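Local structure of beta-glucanase (Podospora anserina, 4LE4) at residues A[178-183]-A[188-193]; A[52-57]-A[182-187]; A[123-128]-A[174-179]. The protein probably hydrolyses beta-glucan chains as a glycoside hydrolase of family 131, and binds cellotriose. One frame throughout, in Å; residues are numbered along the deposited sequence.

Contact 1 (A[178-183]-A[188-193]); sequences FWHSTG and TRKVAP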
loop_
_atom_site.group_PDB
_atom_site.type_symbol
_atom_site.label_atom_id
_atom_site.label_comp_id
_atom_site.label_asym_id
_atom_site.label_seq_id
_atom_site.Cartn_x
_atom_site.Cartn_y
_atom_site.Cartn_z
ATOM N N PHE A 178 -3.937 -2.598 14.033
ATOM C CA PHE A 178 -3.777 -3.351 12.802
ATOM C C PHE A 178 -4.864 -4.394 12.599
ATOM O O PHE A 178 -5.030 -5.287 13.426
ATOM C CB PHE A 178 -2.392 -4.013 12.848
ATOM C CG PHE A 178 -2.056 -4.844 11.628
ATOM C CD1 PHE A 178 -1.767 -4.234 10.414
ATOM C CD2 PHE A 178 -1.951 -6.220 11.742
ATOM C CE1 PHE A 178 -1.356 -4.999 9.323
ATOM C CE2 PHE A 178 -1.545 -6.999 10.671
ATOM C CZ PHE A 178 -1.248 -6.378 9.462
ATOM N N TRP A 179 -5.597 -4.261 11.497
ATOM C CA TRP A 179 -6.654 -5.209 11.123
ATOM C C TRP A 179 -6.126 -5.943 9.885
ATOM O O TRP A 179 -5.450 -5.346 9.049
ATOM C CB TRP A 179 -7.942 -4.470 10.790
ATOM C CG TRP A 179 -8.546 -3.833 11.987
ATOM C CD1 TRP A 179 -8.107 -2.718 12.643
ATOM C CD2 TRP A 179 -9.727 -4.271 12.677
ATOM N NE1 TRP A 179 -8.951 -2.428 13.705
ATOM C CE2 TRP A 179 -9.947 -3.368 13.747
ATOM C CE3 TRP A 179 -10.620 -5.342 12.486
ATOM C CZ2 TRP A 179 -11.036 -3.496 14.636
ATOM C CZ3 TRP A 179 -11.700 -5.477 13.365
ATOM C CH2 TRP A 179 -11.898 -4.556 14.428
ATOM N N HIS A 180 -6.418 -7.235 9.784
ATOM C CA HIS A 180 -5.860 -8.017 8.691
ATOM C C HIS A 180 -6.635 -9.280 8.418
ATOM O O HIS A 180 -7.297 -9.796 9.295
ATOM C CB HIS A 180 -4.425 -8.415 9.105
ATOM C CG HIS A 180 -3.774 -9.477 8.244
ATOM N ND1 HIS A 180 -3.048 -9.193 7.105
ATOM C CD2 HIS A 180 -3.735 -10.825 8.381
ATOM C CE1 HIS A 180 -2.597 -10.317 6.572
ATOM N NE2 HIS A 180 -3.001 -11.321 7.327
ATOM N N SER A 181 -6.542 -9.762 7.185
ATOM C CA SER A 181 -7.105 -11.055 6.828
ATOM C C SER A 181 -6.425 -11.458 5.531
ATOM O O SER A 181 -5.773 -10.644 4.885
ATOM C CB SER A 181 -8.611 -11.002 6.586
ATOM O OG SER A 181 -8.869 -10.363 5.359
ATOM N N THR A 182 -6.531 -12.727 5.171
ATOM C CA THR A 182 -5.999 -13.132 3.880
ATOM C C THR A 182 -7.182 -13.676 3.099
ATOM O O THR A 182 -8.150 -14.152 3.688
ATOM C CB THR A 182 -4.907 -14.214 3.966
ATOM O OG1 THR A 182 -5.364 -15.331 4.750
ATOM C CG2 THR A 182 -3.639 -13.616 4.568
ATOM N N GLY A 183 -7.105 -13.564 1.776
ATOM C CA GLY A 183 -8.155 -14.073 0.903
ATOM C C GLY A 183 -9.512 -13.428 1.028
ATOM O O GLY A 183 -9.657 -12.222 0.909
ATOM N N THR A 188 -9.876 -8.931 10.908
ATOM C CA THR A 188 -10.015 -9.022 12.352
ATOM C C THR A 188 -8.833 -8.231 12.910
ATOM O O THR A 188 -7.811 -8.048 12.215
ATOM C CB THR A 188 -10.049 -10.483 12.922
ATOM O OG1 THR A 188 -8.859 -11.184 12.561
ATOM C CG2 THR A 188 -11.302 -11.215 12.417
ATOM N N ARG A 189 -8.982 -7.700 14.123
ATOM C CA ARG A 189 -7.915 -6.896 14.705
ATOM C C ARG A 189 -6.849 -7.818 15.276
ATOM O O ARG A 189 -7.084 -8.587 16.229
ATOM C CB ARG A 189 -8.433 -5.979 15.806
ATOM C CG ARG A 189 -7.296 -5.309 16.539
ATOM C CD ARG A 189 -7.741 -4.729 17.872
ATOM N NE ARG A 189 -8.345 -3.424 17.679
ATOM C CZ ARG A 189 -8.772 -2.655 18.679
ATOM N NH1 ARG A 189 -8.654 -3.090 19.934
ATOM N NH2 ARG A 189 -9.292 -1.450 18.428
ATOM N N LYS A 190 -5.667 -7.743 14.696
ATOM C CA LYS A 190 -4.593 -8.606 15.125
ATOM C C LYS A 190 -3.582 -7.976 16.085
ATOM O O LYS A 190 -2.816 -8.699 16.730
ATOM C CB LYS A 190 -3.934 -9.206 13.902
ATOM C CG LYS A 190 -4.954 -10.136 13.185
ATOM C CD LYS A 190 -4.400 -10.916 12.005
ATOM C CE LYS A 190 -5.558 -11.716 11.348
ATOM N NZ LYS A 190 -5.121 -12.559 10.196
ATOM N N VAL A 191 -3.575 -6.648 16.155
ATOM C CA VAL A 191 -2.731 -5.913 17.108
ATOM C C VAL A 191 -3.536 -4.687 17.595
ATOM O O VAL A 191 -4.008 -3.867 16.796
ATOM C CB VAL A 191 -1.394 -5.410 16.496
ATOM C CG1 VAL A 191 -0.555 -4.739 17.576
ATOM C CG2 VAL A 191 -0.624 -6.571 15.874
ATOM N N ALA A 192 -3.755 -4.619 18.903
ATOM C CA ALA A 192 -4.458 -3.493 19.523
ATOM C C ALA A 192 -3.648 -2.211 19.244
ATOM O O ALA A 192 -2.423 -2.263 19.098
ATOM C CB ALA A 192 -4.567 -3.728 21.043
ATOM N N PRO A 193 -4.313 -1.037 19.200
ATOM C CA PRO A 193 -3.583 0.215 18.923
ATOM C C PRO A 193 -2.302 0.416 19.721
ATOM O O PRO A 193 -2.293 0.251 20.956
ATOM C CB PRO A 193 -4.623 1.290 19.201
ATOM C CG PRO A 193 -5.919 0.599 18.797
ATOM C CD PRO A 193 -5.742 -0.770 19.430
HETATM O O HOH W 1 -9.216 -11.986 10.099
#
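A classic beta bulge interrupts this antiparallel hairpin: Lys190 and Val191 both face Phe178. Phe178 O takes two amide hydrogens, a short bond from Lys190 N (2.8 Å) and a weak one from Val191 N (3.4 Å). In return, Phe178 N donates to Val191 O almost straight, at 171°. Beyond the bulge, Trp179 and Arg189 form a non-hydrogen-bonded pair, then His180 and Thr188 a hydrogen-bonded one, each N reaching the other residue's O. A water adds a bridge at this end, donating to His180 O and accepting from Thr188 OG1 at 2.6 Å.

On one face of the sheet Arg189 lies across the indole of Trp179. Its CB stands 3.6 Å from the centroid of the Trp179 six-membered ring, only 10° off the normal, which makes a CH-pi contact. Farther out the arginine chain bends at chi3 (-83°), and its guanidinium plane stands steeply to the indole instead of stacking on it. Pro193 CD sits over one face of that guanidinium. Glu168 OE1 joins the two polar ends, accepting from Trp179 NE1 and forming a salt bridge with Arg189 NH2.

On the other face Phe178 CB meets Val191 CB at 4.0 Å, and the methylenes of Lys190 run past His180, with Lys190 CD 3.8 Å from His180 CB. Trp153 touches Phe178, His180, Lys190 and Val191 there. The shared carboxylate of Glu168 would be expected to offset the arginine charge and limit rotation of the indole, tying both hairpin strands to the adjacent strand 163-170.

Contact 2 (A[52-57]-A[182-187]); sequences NPADTG and TGSDPL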
loop_
_atom_site.group_PDB
_atom_site.type_symbol
_atom_site.label_atom_id
_atom_site.label_comp_id
_atom_site.label_asym_id
_atom_site.label_seq_id
_atom_site.Cartn_x
_atom_site.Cartn_y
_atom_site.Cartn_z
ATOM N N ASN A 52 -7.832 -8.747 -5.636
ATOM C CA ASN A 52 -8.277 -9.861 -4.823
ATOM C C ASN A 52 -9.631 -10.280 -5.462
ATOM O O ASN A 52 -10.566 -9.492 -5.485
ATOM C CB ASN A 52 -8.538 -9.372 -3.412
ATOM C CG ASN A 52 -8.957 -10.479 -2.486
ATOM O OD1 ASN A 52 -9.552 -11.481 -2.907
ATOM N ND2 ASN A 52 -8.660 -10.308 -1.189
ATOM N N PRO A 53 -9.755 -11.528 -5.927
ATOM C CA PRO A 53 -11.029 -11.925 -6.549
ATOM C C PRO A 53 -12.264 -11.798 -5.666
ATOM O O PRO A 53 -13.374 -11.669 -6.173
ATOM C CB PRO A 53 -10.784 -13.378 -6.964
ATOM C CG PRO A 53 -9.284 -13.478 -7.096
ATOM C CD PRO A 53 -8.822 -12.666 -5.890
ATOM N N ALA A 54 -12.078 -11.839 -4.350
ATOM C CA ALA A 54 -13.201 -11.752 -3.407
ATOM C C ALA A 54 -13.702 -10.328 -3.242
ATOM O O ALA A 54 -14.803 -10.088 -2.741
ATOM C CB ALA A 54 -12.770 -12.310 -2.049
ATOM N N ASP A 55 -12.875 -9.373 -3.633
ATOM C CA ASP A 55 -13.233 -7.957 -3.519
ATOM C C ASP A 55 -14.093 -7.507 -4.691
ATOM O O ASP A 55 -13.590 -6.978 -5.681
ATOM C CB ASP A 55 -11.988 -7.067 -3.505
ATOM C CG ASP A 55 -12.319 -5.593 -3.294
ATOM O OD1 ASP A 55 -13.517 -5.220 -3.238
ATOM O OD2 ASP A 55 -11.370 -4.793 -3.171
ATOM N N THR A 56 -15.397 -7.671 -4.550
ATOM C CA THR A 56 -16.305 -7.278 -5.620
ATOM C C THR A 56 -16.507 -5.775 -5.641
ATOM O O THR A 56 -17.182 -5.227 -6.526
ATOM C CB THR A 56 -17.660 -8.006 -5.467
ATOM O OG1 THR A 56 -18.249 -7.669 -4.216
ATOM C CG2 THR A 56 -17.459 -9.493 -5.533
ATOM N N GLY A 57 -15.897 -5.094 -4.676
ATOM C CA GLY A 57 -15.998 -3.649 -4.614
ATOM C C GLY A 57 -14.967 -2.952 -5.500
ATOM O O GLY A 57 -15.081 -1.753 -5.767
ATOM N N THR A 182 -6.531 -12.727 5.171
ATOM C CA THR A 182 -5.999 -13.132 3.880
ATOM C C THR A 182 -7.182 -13.676 3.099
ATOM O O THR A 182 -8.150 -14.152 3.688
ATOM C CB THR A 182 -4.907 -14.214 3.966
ATOM O OG1 THR A 182 -5.364 -15.331 4.750
ATOM C CG2 THR A 182 -3.639 -13.616 4.568
ATOM N N GLY A 183 -7.105 -13.564 1.776
ATOM C CA GLY A 183 -8.155 -14.073 0.903
ATOM C C GLY A 183 -9.512 -13.428 1.028
ATOM O O GLY A 183 -9.657 -12.222 0.909
ATOM N N SER A 184 -10.525 -14.251 1.262
ATOM C CA SER A 184 -11.895 -13.750 1.364
ATOM C C SER A 184 -12.356 -13.521 2.776
ATOM O O SER A 184 -13.468 -13.039 2.993
ATOM C CB SER A 184 -12.862 -14.750 0.720
ATOM O OG SER A 184 -12.527 -14.969 -0.641
ATOM N N ASP A 185 -11.531 -13.862 3.761
ATOM C CA ASP A 185 -12.001 -13.702 5.137
ATOM C C ASP A 185 -12.106 -12.255 5.611
ATOM O O ASP A 185 -11.344 -11.405 5.173
ATOM C CB ASP A 185 -11.075 -14.492 6.067
ATOM C CG ASP A 185 -11.026 -15.963 5.699
ATOM O OD1 ASP A 185 -12.103 -16.605 5.600
ATOM O OD2 ASP A 185 -9.917 -16.484 5.512
ATOM N N PRO A 186 -13.064 -11.962 6.503
ATOM C CA PRO A 186 -13.280 -10.620 7.059
ATOM C C PRO A 186 -12.070 -10.184 7.889
ATOM O O PRO A 186 -11.439 -11.013 8.547
ATOM C CB PRO A 186 -14.476 -10.803 7.995
ATOM C CG PRO A 186 -15.161 -12.043 7.489
ATOM C CD PRO A 186 -14.042 -12.925 7.044
ATOM N N LEU A 187 -11.773 -8.891 7.869
ATOM C CA LEU A 187 -10.686 -8.331 8.673
ATOM C C LEU A 187 -10.920 -8.566 10.173
ATOM O O LEU A 187 -12.047 -8.428 10.654
ATOM C CB LEU A 187 -10.620 -6.811 8.483
ATOM C CG LEU A 187 -10.316 -6.260 7.083
ATOM C CD1 LEU A 187 -10.415 -4.727 7.096
ATOM C CD2 LEU A 187 -8.920 -6.698 6.666
#
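Two beta turns face each other here, a type I turn from Asn52 to Asp55 and a type II' turn from Thr182 to Asp185, and a single hydrogen bond joins them. Asn52 ND2 donates to Gly183 O at 3.0 Å along a nearly straight line, 172° at the hydrogen. The acceptor lies close to the plane of the Asn52 amide, whereas the donor is tilted 34° from the carbonyl plane of Gly183.

The other end of the same amide is used at home: Asn52 OD1 accepts from Ala54 N at 2.9 Å, which makes an Asx turn, with the donor well above the plane of the side-chain carbonyl. With CG anti to the backbone N (chi1 -178°), the amide of Asn52 extends toward Gly183 while OD1 still turns back to Ala54 N. One bond at each end should fix the amide's rotation.

The type II' turn belongs to the loop that links strands 175-182 and 188-195 of a hairpin, and Gly183 takes its second position with the positive phi that glycine accepts readily. The turn's own bond, Asp185 N to Thr182 O, is weak at 3.4 Å, but Asp185 O also receives Ser181 OG. In the partner turn Asp55 N reaches Asn52 O at 3.0 Å.

Beside the bond from Asn52 to Gly183, the methyl of Ala54 rests against the side chain of Ser184, its CB 3.7 Å from Ser184 CB and tightly packed, at 3.0 Å, against Ser184 OG. Trp162 adjoins both turns: its backbone is bonded to that of Gly183, and the side chains of Asn52 and Pro53 touch it, while Asn52 N is bonded to Ser227 OG.

Contact 3 (A[123-128]-A[174-179]); sequences HFTELK and GTVGFW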
loop_
_atom_site.group_PDB
_atom_site.type_symbol
_atom_site.label_atom_id
_atom_site.label_comp_id
_atom_site.label_asym_id
_atom_site.label_seq_id
_atom_site.Cartn_x
_atom_site.Cartn_y
_atom_site.Cartn_z
ATOM N N HIS A 123 6.897 7.625 8.186
ATOM C CA HIS A 123 7.027 6.200 8.464
ATOM C C HIS A 123 6.527 5.778 9.854
ATOM O O HIS A 123 7.009 4.798 10.415
ATOM C CB HIS A 123 8.484 5.722 8.222
ATOM C CG HIS A 123 8.925 5.854 6.790
ATOM N ND1 HIS A 123 9.357 7.044 6.238
ATOM C CD2 HIS A 123 8.988 4.938 5.793
ATOM C CE1 HIS A 123 9.672 6.854 4.964
ATOM N NE2 HIS A 123 9.452 5.586 4.674
ATOM N N PHE A 124 5.505 6.462 10.376
ATOM C CA PHE A 124 5.016 6.104 11.708
ATOM C C PHE A 124 4.390 4.736 11.656
ATOM O O PHE A 124 4.383 4.012 12.656
ATOM C CB PHE A 124 4.082 7.170 12.303
ATOM C CG PHE A 124 2.734 7.296 11.643
ATOM C CD1 PHE A 124 1.715 6.412 11.944
ATOM C CD2 PHE A 124 2.465 8.362 10.803
ATOM C CE1 PHE A 124 0.428 6.587 11.417
ATOM C CE2 PHE A 124 1.184 8.558 10.270
ATOM C CZ PHE A 124 0.164 7.667 10.578
ATOM N N THR A 125 3.850 4.384 10.492
ATOM C CA THR A 125 3.373 3.007 10.299
ATOM C C THR A 125 3.548 2.653 8.800
ATOM O O THR A 125 3.627 3.540 7.958
ATOM C CB THR A 125 1.927 2.766 10.769
ATOM O OG1 THR A 125 1.715 1.350 10.866
ATOM C CG2 THR A 125 0.902 3.384 9.794
ATOM N N GLU A 126 3.664 1.366 8.503
ATOM C CA GLU A 126 3.902 0.899 7.128
ATOM C C GLU A 126 4.048 -0.617 7.192
ATOM O O GLU A 126 4.055 -1.204 8.292
ATOM C CB GLU A 126 5.244 1.468 6.652
ATOM C CG GLU A 126 6.468 0.934 7.488
ATOM C CD GLU A 126 7.736 1.781 7.353
ATOM O OE1 GLU A 126 8.008 2.233 6.234
ATOM O OE2 GLU A 126 8.490 1.977 8.359
ATOM N N LEU A 127 4.132 -1.266 6.021
ATOM C CA LEU A 127 4.470 -2.685 6.012
ATOM C C LEU A 127 5.924 -2.688 5.516
ATOM O O LEU A 127 6.384 -1.717 4.902
ATOM C CB LEU A 127 3.624 -3.506 5.022
ATOM C CG LEU A 127 2.116 -3.508 5.251
ATOM C CD1 LEU A 127 1.477 -4.498 4.247
ATOM C CD2 LEU A 127 1.772 -3.871 6.682
ATOM N N LYS A 128 6.642 -3.767 5.812
ATOM C CA LYS A 128 8.002 -3.922 5.334
ATOM C C LYS A 128 8.181 -5.354 4.923
ATOM O O LYS A 128 7.457 -6.249 5.358
ATOM C CB LYS A 128 9.028 -3.601 6.427
ATOM C CG LYS A 128 9.125 -2.123 6.746
ATOM C CD LYS A 128 10.357 -1.845 7.607
ATOM C CE LYS A 128 10.527 -0.344 7.809
ATOM N NZ LYS A 128 11.848 -0.020 8.405
ATOM N N GLY A 174 -2.897 9.483 18.868
ATOM C CA GLY A 174 -1.563 9.074 18.457
ATOM C C GLY A 174 -1.373 7.579 18.623
ATOM O O GLY A 174 -0.416 7.120 19.259
ATOM N N THR A 175 -2.299 6.801 18.074
ATOM C CA THR A 175 -2.201 5.342 18.160
ATOM C C THR A 175 -2.531 4.711 16.821
ATOM O O THR A 175 -3.246 5.297 16.010
ATOM C CB THR A 175 -3.187 4.716 19.196
ATOM O OG1 THR A 175 -4.541 4.963 18.799
ATOM C CG2 THR A 175 -2.943 5.294 20.586
ATOM N N VAL A 176 -2.008 3.512 16.583
ATOM C CA VAL A 176 -2.336 2.813 15.334
ATOM C C VAL A 176 -2.527 1.338 15.641
ATOM O O VAL A 176 -1.656 0.700 16.255
ATOM C CB VAL A 176 -1.237 2.990 14.254
ATOM C CG1 VAL A 176 0.073 2.460 14.771
ATOM C CG2 VAL A 176 -1.647 2.264 12.930
ATOM N N GLY A 177 -3.671 0.815 15.208
ATOM C CA GLY A 177 -4.030 -0.586 15.397
ATOM C C GLY A 177 -3.980 -1.276 14.030
ATOM O O GLY A 177 -4.025 -0.608 12.998
ATOM N N PHE A 178 -3.937 -2.598 14.033
ATOM C CA PHE A 178 -3.777 -3.351 12.802
ATOM C C PHE A 178 -4.864 -4.394 12.599
ATOM O O PHE A 178 -5.030 -5.287 13.426
ATOM C CB PHE A 178 -2.392 -4.013 12.848
ATOM C CG PHE A 178 -2.056 -4.844 11.628
ATOM C CD1 PHE A 178 -1.767 -4.234 10.414
ATOM C CD2 PHE A 178 -1.951 -6.220 11.742
ATOM C CE1 PHE A 178 -1.356 -4.999 9.323
ATOM C CE2 PHE A 178 -1.545 -6.999 10.671
ATOM C CZ PHE A 178 -1.248 -6.378 9.462
ATOM N N TRP A 179 -5.597 -4.261 11.497
ATOM C CA TRP A 179 -6.654 -5.209 11.123
ATOM C C TRP A 179 -6.126 -5.943 9.885
ATOM O O TRP A 179 -5.450 -5.346 9.049
ATOM C CB TRP A 179 -7.942 -4.470 10.790
ATOM C CG TRP A 179 -8.546 -3.833 11.987
ATOM C CD1 TRP A 179 -8.107 -2.718 12.643
ATOM C CD2 TRP A 179 -9.727 -4.271 12.677
ATOM N NE1 TRP A 179 -8.951 -2.428 13.705
ATOM C CE2 TRP A 179 -9.947 -3.368 13.747
ATOM C CE3 TRP A 179 -10.620 -5.342 12.486
ATOM C CZ2 TRP A 179 -11.036 -3.496 14.636
ATOM C CZ3 TRP A 179 -11.700 -5.477 13.365
ATOM C CH2 TRP A 179 -11.898 -4.556 14.428
#
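Thr125 reaches across to Val176, and every atom of its side chain converges on one methyl of the valine. CB starts out toward strand 175-179 and lies 4.2 Å from Val176 CG2. From there the branch splits. OG1, anti to the backbone N (chi1 -165°), comes to 4.0 Å from the same Val176 CG2. Its polar partners lie on the neighbouring strand 142-147: Cys146 O and, weakly, Trp145 NE1. The methyl CG2 completes the group, 4.2 Å from Val176 CG2.

Two residues farther along each strand, an apolar pair follows. Leu127 CD2 ends 4.2 Å from Phe178 CE1, lying obliquely to the phenyl ring. Although the CB of Leu127 does not head for the other segment, its extended end turns that way.

No hydrogen bond links the two segments, and the nearest CA atoms, those of Thr125 and Val176, are 7.6 Å apart, too far for strands paired in one sheet. Trp145 adjoins both pairs: its ring stacks with that of Phe178, and the side chains of Leu127 and Val176 touch it. All four residues that meet are buried. Strands 125-129 and 175-182 belong to different antiparallel sheets, and such side-chain packing between facing sheets is the core of a beta sandwich, the fold of the concanavalin clan to which family 131 belongs.

How the contacts relate
The three contacts follow strand 175-182 along its length and beyond. Contact 3 takes its start, contact 1 its second half and contact 2 the loop after it, so that Phe178 and Trp179 are shared by contacts 3 and 1, and Thr182 and Gly183 by contacts 1 and 2. Their centres lie about 11 Å (contacts 1 and 3), 14 Å (1 and 2) and 21 Å (2 and 3) apart. Contact 1 pairs the strand with its neighbour 188-195 inside one sheet, contact 3 packs it on the other sheet, and contact 2 ties its hairpin loop to the distant loop between strands 44-47 and 61-66. One strand is thus anchored within its sheet, across the sandwich and at its end.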